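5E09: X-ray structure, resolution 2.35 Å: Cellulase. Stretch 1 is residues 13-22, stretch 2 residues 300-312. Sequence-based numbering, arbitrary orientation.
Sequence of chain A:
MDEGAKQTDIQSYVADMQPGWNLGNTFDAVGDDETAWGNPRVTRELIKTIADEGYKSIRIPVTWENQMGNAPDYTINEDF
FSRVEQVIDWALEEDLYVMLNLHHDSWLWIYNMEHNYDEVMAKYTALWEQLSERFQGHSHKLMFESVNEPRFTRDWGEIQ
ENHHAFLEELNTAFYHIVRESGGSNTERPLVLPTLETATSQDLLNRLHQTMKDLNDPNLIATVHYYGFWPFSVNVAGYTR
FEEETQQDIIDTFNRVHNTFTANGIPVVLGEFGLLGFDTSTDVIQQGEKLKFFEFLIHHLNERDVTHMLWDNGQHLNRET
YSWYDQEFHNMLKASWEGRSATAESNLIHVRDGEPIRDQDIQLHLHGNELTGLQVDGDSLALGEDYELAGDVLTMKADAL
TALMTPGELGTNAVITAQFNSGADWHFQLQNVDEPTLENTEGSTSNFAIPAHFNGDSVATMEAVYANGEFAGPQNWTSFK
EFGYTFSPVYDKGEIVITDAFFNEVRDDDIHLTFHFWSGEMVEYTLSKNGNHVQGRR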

# COMPACT_ATOMS: atom_id res chain seq x y z
N TYR A 13 -9.02 23.97 -2.69
CA TYR A 13 -9.29 22.99 -3.72
C TYR A 13 -8.72 21.63 -3.32
O TYR A 13 -9.44 20.64 -3.28
N VAL A 14 -7.42 21.60 -2.99
CA VAL A 14 -6.76 20.34 -2.65
C VAL A 14 -7.26 19.77 -1.32
O VAL A 14 -7.43 18.55 -1.20
N ALA A 15 -7.51 20.63 -0.34
CA ALA A 15 -8.05 20.17 0.94
C ALA A 15 -9.42 19.53 0.74
O ALA A 15 -9.77 18.57 1.43
N ASP A 16 -10.16 19.99 -0.24
CA ASP A 16 -11.47 19.48 -0.54
C ASP A 16 -11.46 18.11 -1.20
O ASP A 16 -12.49 17.53 -1.42
N MSE A 17 -10.30 17.61 -1.56
CA MSE A 17 -10.20 16.31 -2.16
C MSE A 17 -10.03 15.21 -1.16
O MSE A 17 -10.17 14.09 -1.57
N GLN A 18 -9.73 15.49 0.10
CA GLN A 18 -9.48 14.50 1.14
C GLN A 18 -10.76 13.73 1.49
O GLN A 18 -11.77 14.34 1.81
N PRO A 19 -10.72 12.39 1.41
CA PRO A 19 -9.66 11.52 0.90
C PRO A 19 -9.91 11.05 -0.53
O PRO A 19 -11.01 11.24 -1.05
N GLY A 20 -8.91 10.42 -1.14
CA GLY A 20 -9.02 10.00 -2.53
C GLY A 20 -8.74 8.53 -2.74
O GLY A 20 -8.15 7.86 -1.89
N TRP A 21 -9.16 8.03 -3.89
CA TRP A 21 -9.08 6.61 -4.19
C TRP A 21 -8.59 6.38 -5.61
O TRP A 21 -9.03 7.05 -6.54
N ASN A 22 -7.66 5.44 -5.78
CA ASN A 22 -7.12 5.12 -7.10
C ASN A 22 -7.87 3.99 -7.77
O ASN A 22 -8.02 2.91 -7.20
N LEU A 300 -0.16 12.68 7.99
CA LEU A 300 -0.58 13.36 6.76
C LEU A 300 -1.58 14.46 7.08
O LEU A 300 -1.50 15.57 6.53
N ASN A 301 -2.53 14.15 7.96
CA ASN A 301 -3.51 15.13 8.39
C ASN A 301 -2.86 16.30 9.11
O ASN A 301 -3.18 17.46 8.82
N GLU A 302 -1.94 16.01 10.03
CA GLU A 302 -1.21 17.08 10.72
C GLU A 302 -0.45 17.96 9.73
O GLU A 302 -0.18 19.13 10.02
N ARG A 303 -0.10 17.41 8.57
CA ARG A 303 0.64 18.21 7.59
C ARG A 303 -0.16 18.61 6.34
O ARG A 303 0.43 18.98 5.32
N ASP A 304 -1.49 18.55 6.43
CA ASP A 304 -2.38 18.93 5.33
C ASP A 304 -2.06 18.28 3.99
O ASP A 304 -2.19 18.90 2.93
N VAL A 305 -1.63 17.02 4.02
CA VAL A 305 -1.40 16.28 2.79
C VAL A 305 -2.65 15.51 2.39
O VAL A 305 -3.08 14.61 3.10
N THR A 306 -3.24 15.89 1.26
CA THR A 306 -4.36 15.14 0.71
C THR A 306 -3.82 13.82 0.17
O THR A 306 -2.84 13.80 -0.57
N HIS A 307 -4.43 12.71 0.57
CA HIS A 307 -3.91 11.39 0.20
C HIS A 307 -4.91 10.57 -0.61
O HIS A 307 -6.12 10.76 -0.51
N MSE A 308 -4.38 9.66 -1.42
CA MSE A 308 -5.18 8.84 -2.33
C MSE A 308 -4.71 7.38 -2.35
O MSE A 308 -3.63 7.07 -2.84
N LEU A 309 -5.55 6.49 -1.82
CA LEU A 309 -5.19 5.09 -1.62
C LEU A 309 -5.04 4.34 -2.94
O LEU A 309 -5.88 4.45 -3.83
N TRP A 310 -3.96 3.57 -3.06
CA TRP A 310 -3.78 2.74 -4.24
C TRP A 310 -4.59 1.46 -4.11
O TRP A 310 -4.38 0.68 -3.17
N ASP A 311 -5.52 1.25 -5.03
CA ASP A 311 -6.40 0.08 -4.99
C ASP A 311 -6.42 -0.61 -6.35
O ASP A 311 -7.12 -0.17 -7.26
N ASN A 312 -5.65 -1.69 -6.49
CA ASN A 312 -5.52 -2.39 -7.77
C ASN A 312 -6.63 -3.41 -7.99
O ASN A 312 -6.60 -4.18 -8.95

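In the helical part of stretch 2, Asn 301 (chi1 m) sets its CA-to-CB bond sideways, yet its amide end approaches stretch 1, with OD1 3.5 Å from Gln 18 NE2. Val 305 points its side chain away and contributes its backbone instead: Gln 18 NE2 donates to Val 305 O at 3.0 Å.

Thr 306, chi1 m, points toward stretch 1 and is buried there. Its OG1 donates to Val 14 O at 2.6 Å, while its CG2 packs 3.8 Å from Met 17 CB. Gln 18 (chi1 t, chi2 p) starts sideways but brings its end inward, and its OE1 accepts from His 307 N at 2.8 Å. One side-chain amide thus satisfies two backbone groups of stretch 2, one on each side of Thr 306 in sequence, much as a neighboring strand would.

The His 307 ring (chi1 p) receives Gln 18 OE1 over one face, and its CE1 lies 3.5 Å from Pro 19 CB, the residue that follows a cis peptide bond. Water 1 links His 307 ND1 (2.7 Å) to Gly 20 O (2.9 Å), donating to the latter.

From here the strands run parallel. Met 308 (m, t, p) lies on the same sheet face as Asn 22; its SE is 4.4 Å from CE of Met 17, both being selenomethionines. The absence of a side chain at Gly 20 matters, since an ideal CB there would sit 2.7 Å from Met 308 CE.

Leu 309 (t, p) shares the other face with Trp 21, its CD2 4.3 Å from Trp 21 CD1. Leu 309 O accepts from both Asn 22 N (2.8 Å) and Asn 22 ND2 (3.2 Å). Trp 310 (chi1 t) brings CE3 to 3.6 Å from Asn 22 CB. Finally, Asp 311 (chi1 t) points toward stretch 1, and its OD2 accepts from Trp 21 NE1 at 2.9 Å, at the indole edge.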

# COMPACT_ATOMS: atom_id res chain seq x y z
CB TYR A 13 -8.70 23.47 -5.05
CG TYR A 13 -8.92 22.58 -6.25
CD1 TYR A 13 -8.05 21.52 -6.52
CD2 TYR A 13 -9.96 22.81 -7.14
CE1 TYR A 13 -8.23 20.71 -7.63
CE2 TYR A 13 -10.15 22.00 -8.25
CZ TYR A 13 -9.27 20.95 -8.49
OH TYR A 13 -9.43 20.12 -9.59
CB VAL A 14 -5.22 20.51 -2.61
CG1 VAL A 14 -4.55 19.32 -1.91
CG2 VAL A 14 -4.67 20.69 -4.01
CB ALA A 15 -8.14 21.32 1.93
CB ASP A 16 -12.24 20.48 -1.36
CG ASP A 16 -13.71 20.29 -1.27
OD1 ASP A 16 -14.19 19.93 -0.19
OD2 ASP A 16 -14.41 20.52 -2.26
CB MSE A 17 -9.00 16.27 -3.09
CG MSE A 17 -9.05 17.13 -4.32
SE MSE A 17 -7.28 17.18 -5.17
CE MSE A 17 -7.36 15.47 -6.08
CB GLN A 18 -8.92 15.21 2.38
CG GLN A 18 -8.29 14.31 3.42
CD GLN A 18 -6.93 13.79 3.00
OE1 GLN A 18 -6.78 13.19 1.93
NE2 GLN A 18 -5.93 14.02 3.85
CB PRO A 19 -9.70 10.34 1.86
CG PRO A 19 -11.18 10.19 2.14
CD PRO A 19 -11.75 11.61 2.11
CB TRP A 21 -10.46 5.97 -3.98
CG TRP A 21 -10.53 4.49 -4.19
CD1 TRP A 21 -10.22 3.52 -3.28
CD2 TRP A 21 -10.96 3.80 -5.38
NE1 TRP A 21 -10.43 2.27 -3.83
CE2 TRP A 21 -10.88 2.42 -5.12
CE3 TRP A 21 -11.41 4.23 -6.63
CZ2 TRP A 21 -11.23 1.46 -6.07
CZ3 TRP A 21 -11.75 3.27 -7.57
CH2 TRP A 21 -11.66 1.91 -7.28
CB ASN A 22 -5.64 4.72 -7.00
CG ASN A 22 -4.71 5.91 -7.00
OD1 ASN A 22 -4.32 6.41 -8.05
ND2 ASN A 22 -4.36 6.38 -5.81
CB LEU A 300 -1.21 12.37 5.77
CG LEU A 300 -0.31 11.27 5.20
CD1 LEU A 300 -1.09 10.39 4.23
CD2 LEU A 300 0.93 11.86 4.53
CB ASN A 301 -4.57 14.48 9.28
CG ASN A 301 -5.49 13.57 8.51
OD1 ASN A 301 -5.65 13.71 7.30
ND2 ASN A 301 -6.12 12.63 9.21
CB GLU A 302 -0.24 16.50 11.76
CG GLU A 302 -0.81 16.38 13.17
CD GLU A 302 0.23 15.96 14.20
OE1 GLU A 302 1.39 15.72 13.81
OE2 GLU A 302 -0.12 15.86 15.40
CB ARG A 303 1.91 17.45 7.17
CG ARG A 303 2.97 17.41 8.25
CD ARG A 303 3.89 16.22 8.07
NE ARG A 303 4.78 16.05 9.21
CZ ARG A 303 4.44 15.44 10.35
NH1 ARG A 303 3.21 14.94 10.50
NH2 ARG A 303 5.32 15.32 11.33
CB ASP A 304 -2.37 20.45 5.15
CG ASP A 304 -2.89 21.19 6.36
OD1 ASP A 304 -3.72 20.62 7.11
OD2 ASP A 304 -2.46 22.35 6.58
CB VAL A 305 -0.23 15.28 2.93
CG1 VAL A 305 -0.06 14.49 1.63
CG2 VAL A 305 1.05 16.01 3.30
CB THR A 306 -5.07 15.93 -0.40
OG1 THR A 306 -5.88 16.95 0.19
CG2 THR A 306 -5.95 15.02 -1.24
CB HIS A 307 -3.52 10.62 1.46
CG HIS A 307 -4.62 10.50 2.47
ND1 HIS A 307 -5.71 9.69 2.27
CD2 HIS A 307 -4.80 11.11 3.66
CE1 HIS A 307 -6.52 9.80 3.31
NE2 HIS A 307 -6.00 10.66 4.17
CB MSE A 308 -5.12 9.41 -3.75
CG MSE A 308 -5.37 10.91 -3.82
SE MSE A 308 -5.52 11.55 -5.64
CE MSE A 308 -7.39 11.08 -5.96
CB LEU A 309 -6.25 4.41 -0.75
CG LEU A 309 -6.19 2.89 -0.57
CD1 LEU A 309 -5.06 2.51 0.38
CD2 LEU A 309 -7.53 2.36 -0.07
CB TRP A 310 -2.30 2.39 -4.46
CG TRP A 310 -2.09 1.46 -5.62
CD1 TRP A 310 -1.75 0.13 -5.56
CD2 TRP A 310 -2.25 1.76 -7.00
NE1 TRP A 310 -1.68 -0.40 -6.82
CE2 TRP A 310 -1.98 0.59 -7.73
CE3 TRP A 310 -2.59 2.92 -7.71
CZ2 TRP A 310 -2.04 0.52 -9.12
CZ3 TRP A 310 -2.64 2.87 -9.10
CH2 TRP A 310 -2.37 1.67 -9.79
CB ASP A 311 -7.81 0.49 -4.58
CG ASP A 311 -8.70 -0.71 -4.21
OD1 ASP A 311 -8.41 -1.86 -4.63
OD2 ASP A 311 -9.70 -0.48 -3.49
CB ASN A 312 -4.15 -3.07 -7.88
CG ASN A 312 -3.92 -4.14 -6.80
OD1 ASN A 312 -4.86 -4.63 -6.17
ND2 ASN A 312 -2.66 -4.50 -6.60
O HOH W 1 -7.11 7.95 0.79